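Local coordinates for fructokinase (Vibrio cholerae serotype O1, PDB 5EYN), which phosphorylates fructose at the expense of ATP, as a sugar kinase of the PfkB family within the ribokinase clan, at residues A[46-59]-A[263-275]. Numbering follows the deposited sequence.
Sequences APANVAVAIARLSG and GAGDAFVGGLLYR. With ADP (adenosine-5'-diphosphate), chain E; BEF (beryllium trifluoride ion), chain D; FRU (beta-D-fructofuranose), chain B.
V50 drops as a knob into a hole lined by D266, V269, G270 and L273, at the point where helices 46-56 and 264-275 cross at -47° with their axes 7.9 Å apart. Its two methyls divide the hole between them: CG1, anti to the backbone N (chi1 177°), reaches V269 CG1 at 3.9 Å and the backbone of G270, while CG2 rests on the carbonyl O and CB of D266. G270 is the matching hollow. Because it has no side chain, the backbones come close, with the CA atoms of V50 and G270 4.7 Å apart, and the methyl of A53 settles 3.8 Å from G270 CA. One turn on from V50, I54 lays CG1 against G270 O and CD1 on L273 CB. Farther along, the Y274 ring packs against the C-terminal end of helix 46-56, where a Schellman motif with S58 as C' ends the helix. L57 CB sits over one ring face, 4.0 Å from the centroid, as a CH-pi contact, and G59 CA meets the ring edge; a water bridges Y274 OH and S58 OG. The other end of the interface is polar. N49 ND2 donates an almost straight bond (177°) to D266 OD2, 3.0 Å away on the anti side and somewhat tilted out of the carboxylate plane, and a second bond to fructose O4; N49 thus holds both the sugar and D266, whose OD2 also lies 2.5 Å from fructose O6. G263, the N-cap of helix 264-275, gives its backbone N to the beryllium trifluoride, which probably mimics the transferred phosphate, consistent with the GAGD anion hole of PfkB kinases. Strand 138-142 of the large sheet backs the pair through H140, which touches V50, V269 and L273; strand 61-68 flanks helix 46-56, and helix 285-302 packs against A267 and F268.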
loop_
_atom_site.group_PDB
_atom_site.type_symbol
_atom_site.label_atom_id
_atom_site.label_comp_id
_atom_site.label_asym_id
_atom_site.label_seq_id
_atom_site.Cartn_x
_atom_site.Cartn_y
_atom_site.Cartn_z
ATOM N N ALA A 46 14.610 3.483 5.364
ATOM C CA ALA A 46 15.909 3.539 6.026
ATOM C C ALA A 46 16.711 4.811 5.745
ATOM O O ALA A 46 17.167 5.447 6.679
ATOM C CB ALA A 46 16.740 2.305 5.730
ATOM N N PRO A 47 16.901 5.202 4.471
ATOM C CA PRO A 47 17.704 6.421 4.292
ATOM C C PRO A 47 17.016 7.683 4.834
ATOM O O PRO A 47 17.692 8.612 5.278
ATOM C CB PRO A 47 17.910 6.487 2.777
ATOM C CG PRO A 47 16.865 5.655 2.207
ATOM C CD PRO A 47 16.553 4.575 3.185
ATOM N N ALA A 48 15.689 7.719 4.809
ATOM C CA ALA A 48 14.965 8.846 5.410
ATOM C C ALA A 48 15.166 8.858 6.926
ATOM O O ALA A 48 15.378 9.910 7.536
ATOM C CB ALA A 48 13.491 8.771 5.056
ATOM N N ASN A 49 15.126 7.672 7.522
ATOM C CA ASN A 49 15.360 7.518 8.951
ATOM C C ASN A 49 16.734 8.027 9.312
ATOM O O ASN A 49 16.908 8.751 10.299
ATOM C CB ASN A 49 15.249 6.043 9.345
ATOM C CG ASN A 49 13.863 5.469 9.139
ATOM O OD1 ASN A 49 12.868 6.184 9.121
ATOM N ND2 ASN A 49 13.799 4.155 9.013
ATOM N N VAL A 50 17.745 7.653 8.529
ATOM C CA VAL A 50 19.097 8.123 8.787
ATOM C C VAL A 50 19.189 9.648 8.675
ATOM O O VAL A 50 19.832 10.319 9.502
ATOM C CB VAL A 50 20.112 7.443 7.850
ATOM C CG1 VAL A 50 21.494 8.000 8.095
ATOM C CG2 VAL A 50 20.119 5.928 8.076
ATOM N N ALA A 51 18.554 10.191 7.644
ATOM C CA ALA A 51 18.567 11.632 7.433
ATOM C C ALA A 51 18.009 12.344 8.655
ATOM O O ALA A 51 18.576 13.321 9.131
ATOM C CB ALA A 51 17.764 12.009 6.199
ATOM N N VAL A 52 16.877 11.866 9.159
ATOM C CA VAL A 52 16.231 12.504 10.281
ATOM C C VAL A 52 17.087 12.309 11.534
ATOM O O VAL A 52 17.188 13.223 12.346
ATOM C CB VAL A 52 14.812 11.964 10.454
ATOM C CG1 VAL A 52 14.187 12.434 11.755
ATOM C CG2 VAL A 52 13.940 12.415 9.285
ATOM N N ALA A 53 17.705 11.141 11.699
ATOM C CA ALA A 53 18.540 10.909 12.867
ATOM C C ALA A 53 19.659 11.927 12.911
ATOM O O ALA A 53 19.968 12.474 13.969
ATOM C CB ALA A 53 19.122 9.534 12.849
ATOM N N ILE A 54 20.297 12.154 11.766
ATOM C CA ILE A 54 21.386 13.118 11.689
ATOM C C ILE A 54 20.888 14.529 12.016
ATOM O O ILE A 54 21.502 15.254 12.798
ATOM C CB ILE A 54 22.044 13.063 10.304
ATOM C CG1 ILE A 54 22.797 11.742 10.157
ATOM C CG2 ILE A 54 22.979 14.229 10.126
ATOM C CD1 ILE A 54 23.232 11.428 8.733
ATOM N N ALA A 55 19.774 14.917 11.412
ATOM C CA ALA A 55 19.203 16.236 11.640
ATOM C C ALA A 55 18.831 16.459 13.111
ATOM O O ALA A 55 19.068 17.531 13.665
ATOM C CB ALA A 55 18.003 16.455 10.735
ATOM N N ARG A 56 18.300 15.431 13.756
ATOM C CA ARG A 56 17.894 15.558 15.151
ATOM C C ARG A 56 19.085 15.809 16.046
ATOM O O ARG A 56 18.942 16.421 17.096
ATOM C CB ARG A 56 17.170 14.308 15.615
ATOM C CG ARG A 56 15.814 14.159 14.987
ATOM C CD ARG A 56 14.769 13.904 15.992
ATOM N NE ARG A 56 13.453 13.786 15.380
ATOM C CZ ARG A 56 12.515 12.955 15.793
ATOM N NH1 ARG A 56 12.747 12.159 16.817
ATOM N NH2 ARG A 56 11.351 12.927 15.180
ATOM N N LEU A 57 20.253 15.336 15.640
ATOM C CA LEU A 57 21.491 15.544 16.382
ATOM C C LEU A 57 22.162 16.857 15.982
ATOM O O LEU A 57 23.269 17.119 16.415
ATOM C CB LEU A 57 22.443 14.361 16.158
ATOM C CG LEU A 57 22.006 13.014 16.746
ATOM C CD1 LEU A 57 22.882 11.895 16.182
ATOM C CD2 LEU A 57 22.061 13.040 18.260
ATOM N N SER A 58 21.466 17.677 15.195
ATOM C CA SER A 58 21.934 19.002 14.766
ATOM C C SER A 58 22.915 18.923 13.584
ATOM O O SER A 58 23.630 19.878 13.299
ATOM C CB SER A 58 22.538 19.795 15.938
ATOM O OG SER A 58 23.933 19.586 16.014
ATOM N N GLY A 59 22.933 17.792 12.887
ATOM C CA GLY A 59 23.780 17.645 11.727
ATOM C C GLY A 59 23.132 18.163 10.462
ATOM O O GLY A 59 21.974 18.577 10.441
ATOM N N GLY A 263 13.842 0.211 12.569
ATOM C CA GLY A 263 14.757 1.301 12.330
ATOM C C GLY A 263 15.854 1.552 13.366
ATOM O O GLY A 263 16.562 2.546 13.236
ATOM N N ALA A 264 15.995 0.700 14.388
ATOM C CA ALA A 264 17.082 0.872 15.355
ATOM C C ALA A 264 18.440 0.926 14.648
ATOM O O ALA A 264 19.339 1.683 15.001
ATOM C CB ALA A 264 17.085 -0.248 16.379
ATOM N N GLY A 265 18.581 0.148 13.589
ATOM C CA GLY A 265 19.833 0.082 12.852
ATOM C C GLY A 265 20.087 1.389 12.133
ATOM O O GLY A 265 21.235 1.778 11.966
ATOM N N ASP A 266 19.024 2.061 11.702
ATOM C CA ASP A 266 19.161 3.333 10.993
ATOM C C ASP A 266 19.520 4.447 11.968
ATOM O O ASP A 266 20.286 5.349 11.638
ATOM C CB ASP A 266 17.887 3.685 10.246
ATOM C CG ASP A 266 17.471 2.616 9.268
ATOM O OD1 ASP A 266 18.379 1.949 8.691
ATOM O OD2 ASP A 266 16.242 2.463 9.082
ATOM N N ALA A 267 18.972 4.377 13.180
ATOM C CA ALA A 267 19.320 5.333 14.230
ATOM C C ALA A 267 20.812 5.213 14.545
ATOM O O ALA A 267 21.526 6.196 14.721
ATOM C CB ALA A 267 18.502 5.038 15.482
ATOM N N PHE A 268 21.267 3.973 14.632
ATOM C CA PHE A 268 22.678 3.657 14.812
ATOM C C PHE A 268 23.526 4.325 13.726
ATOM O O PHE A 268 24.474 5.045 14.021
ATOM C CB PHE A 268 22.850 2.137 14.795
ATOM C CG PHE A 268 24.270 1.670 14.986
ATOM C CD1 PHE A 268 24.723 1.239 16.231
ATOM C CD2 PHE A 268 25.159 1.665 13.929
ATOM C CE1 PHE A 268 26.031 0.801 16.395
ATOM C CE2 PHE A 268 26.474 1.256 14.099
ATOM C CZ PHE A 268 26.907 0.814 15.326
ATOM N N VAL A 269 23.157 4.116 12.470
ATOM C CA VAL A 269 23.907 4.712 11.379
ATOM C C VAL A 269 23.868 6.226 11.470
ATOM O O VAL A 269 24.867 6.904 11.218
ATOM C CB VAL A 269 23.356 4.237 10.020
ATOM C CG1 VAL A 269 23.952 5.033 8.867
ATOM C CG2 VAL A 269 23.626 2.773 9.869
ATOM N N GLY A 270 22.712 6.776 11.820
ATOM C CA GLY A 270 22.603 8.216 11.973
ATOM C C GLY A 270 23.560 8.798 12.994
ATOM O O GLY A 270 24.216 9.808 12.739
ATOM N N GLY A 271 23.666 8.157 14.153
ATOM C CA GLY A 271 24.620 8.626 15.144
ATOM C C GLY A 271 26.056 8.498 14.668
ATOM O O GLY A 271 26.874 9.411 14.852
ATOM N N LEU A 272 26.364 7.359 14.058
ATOM C CA LEU A 272 27.685 7.108 13.509
ATOM C C LEU A 272 28.060 8.182 12.509
ATOM O O LEU A 272 29.109 8.831 12.626
ATOM C CB LEU A 272 27.695 5.752 12.820
ATOM C CG LEU A 272 29.007 5.344 12.157
ATOM C CD1 LEU A 272 30.092 5.135 13.185
ATOM C CD2 LEU A 272 28.807 4.082 11.346
ATOM N N LEU A 273 27.214 8.373 11.503
ATOM C CA LEU A 273 27.544 9.298 10.420
ATOM C C LEU A 273 27.497 10.742 10.872
ATOM O O LEU A 273 28.279 11.547 10.405
ATOM C CB LEU A 273 26.638 9.119 9.190
ATOM C CG LEU A 273 26.702 7.760 8.516
ATOM C CD1 LEU A 273 25.797 7.739 7.289
ATOM C CD2 LEU A 273 28.133 7.414 8.110
ATOM N N TYR A 274 26.608 11.077 11.806
ATOM C CA TYR A 274 26.633 12.422 12.358
ATOM C C TYR A 274 28.037 12.697 12.911
ATOM O O TYR A 274 28.658 13.708 12.581
ATOM C CB TYR A 274 25.586 12.626 13.456
ATOM C CG TYR A 274 25.848 13.923 14.190
ATOM C CD1 TYR A 274 25.658 15.145 13.554
ATOM C CD2 TYR A 274 26.372 13.928 15.471
ATOM C CE1 TYR A 274 25.948 16.343 14.190
ATOM C CE2 TYR A 274 26.655 15.115 16.107
ATOM C CZ TYR A 274 26.445 16.315 15.454
ATOM O OH TYR A 274 26.722 17.510 16.074
ATOM N N ARG A 275 28.537 11.806 13.764
ATOM C CA ARG A 275 29.839 12.044 14.380
ATOM C C ARG A 275 31.000 12.000 13.364
ATOM O O ARG A 275 31.930 12.799 13.447
ATOM C CB ARG A 275 30.063 11.087 15.553
ATOM C CG ARG A 275 29.161 11.379 16.752
ATOM C CD ARG A 275 29.447 12.725 17.390
ATOM N NE ARG A 275 30.579 12.662 18.306
ATOM C CZ ARG A 275 31.101 13.712 18.927
ATOM N NH1 ARG A 275 30.629 14.932 18.708
ATOM N NH2 ARG A 275 32.113 13.540 19.757
HETATM P PB ADP E . 17.163 -2.486 13.420
HETATM O O1B ADP E . 16.746 -1.115 12.957
HETATM O O2B ADP E . 17.475 -3.373 12.236
HETATM O O3B ADP E . 16.034 -3.084 14.222
HETATM P PA ADP E . 18.971 -3.481 15.292
HETATM O O1A ADP E . 17.727 -3.887 16.065
HETATM O O2A ADP E . 19.363 -4.659 14.429
HETATM O O3A ADP E . 18.457 -2.334 14.336
HETATM O "O5'" ADP E . 20.213 -3.135 16.243
HETATM C "C5'" ADP E . 21.107 -2.128 15.923
HETATM C "C4'" ADP E . 21.681 -1.365 17.094
HETATM O "O4'" ADP E . 20.641 -0.882 17.914
HETATM C "C3'" ADP E . 22.613 -2.120 17.973
HETATM O "O3'" ADP E . 23.911 -2.118 17.461
HETATM C "C2'" ADP E . 22.522 -1.349 19.227
HETATM O "O2'" ADP E . 23.239 -0.173 19.193
HETATM C "C1'" ADP E . 21.090 -0.991 19.236
HETATM N N9 ADP E . 20.248 -1.932 19.918
HETATM C C8 ADP E . 19.414 -2.840 19.378
HETATM N N7 ADP E . 18.784 -3.505 20.334
HETATM C C5 ADP E . 19.191 -3.045 21.518
HETATM C C6 ADP E . 18.894 -3.326 22.841
HETATM N N6 ADP E . 17.956 -4.347 23.187
HETATM N N1 ADP E . 19.508 -2.644 23.804
HETATM C C2 ADP E . 20.401 -1.670 23.548
HETATM N N3 ADP E . 20.720 -1.362 22.269
HETATM C C4 ADP E . 20.131 -2.030 21.267
HETATM BE BE BEF D . 16.669 -1.600 11.199
HETATM F F1 BEF D . 15.314 -1.985 11.825
HETATM F F2 BEF D . 16.832 -0.069 10.961
HETATM F F3 BEF D . 16.797 -2.139 9.789
HETATM C C1 FRU B . 12.778 -0.139 4.238
HETATM C C2 FRU B . 12.409 -0.332 5.703
HETATM C C3 FRU B . 11.340 0.580 6.269
HETATM C C4 FRU B . 11.786 0.874 7.663
HETATM C C5 FRU B . 13.264 0.752 7.540
HETATM C C6 FRU B . 13.951 0.249 8.786
HETATM O O1 FRU B . 13.401 1.091 4.030
HETATM O O2 FRU B . 11.992 -1.657 5.832
HETATM O O3 FRU B . 10.109 -0.067 6.145
HETATM O O4 FRU B . 11.451 2.146 8.104
HETATM O O5 FRU B . 13.561 -0.109 6.454
HETATM O O6 FRU B . 15.340 0.137 8.599
HETATM O O HOH W 1 26.666 19.721 14.484
#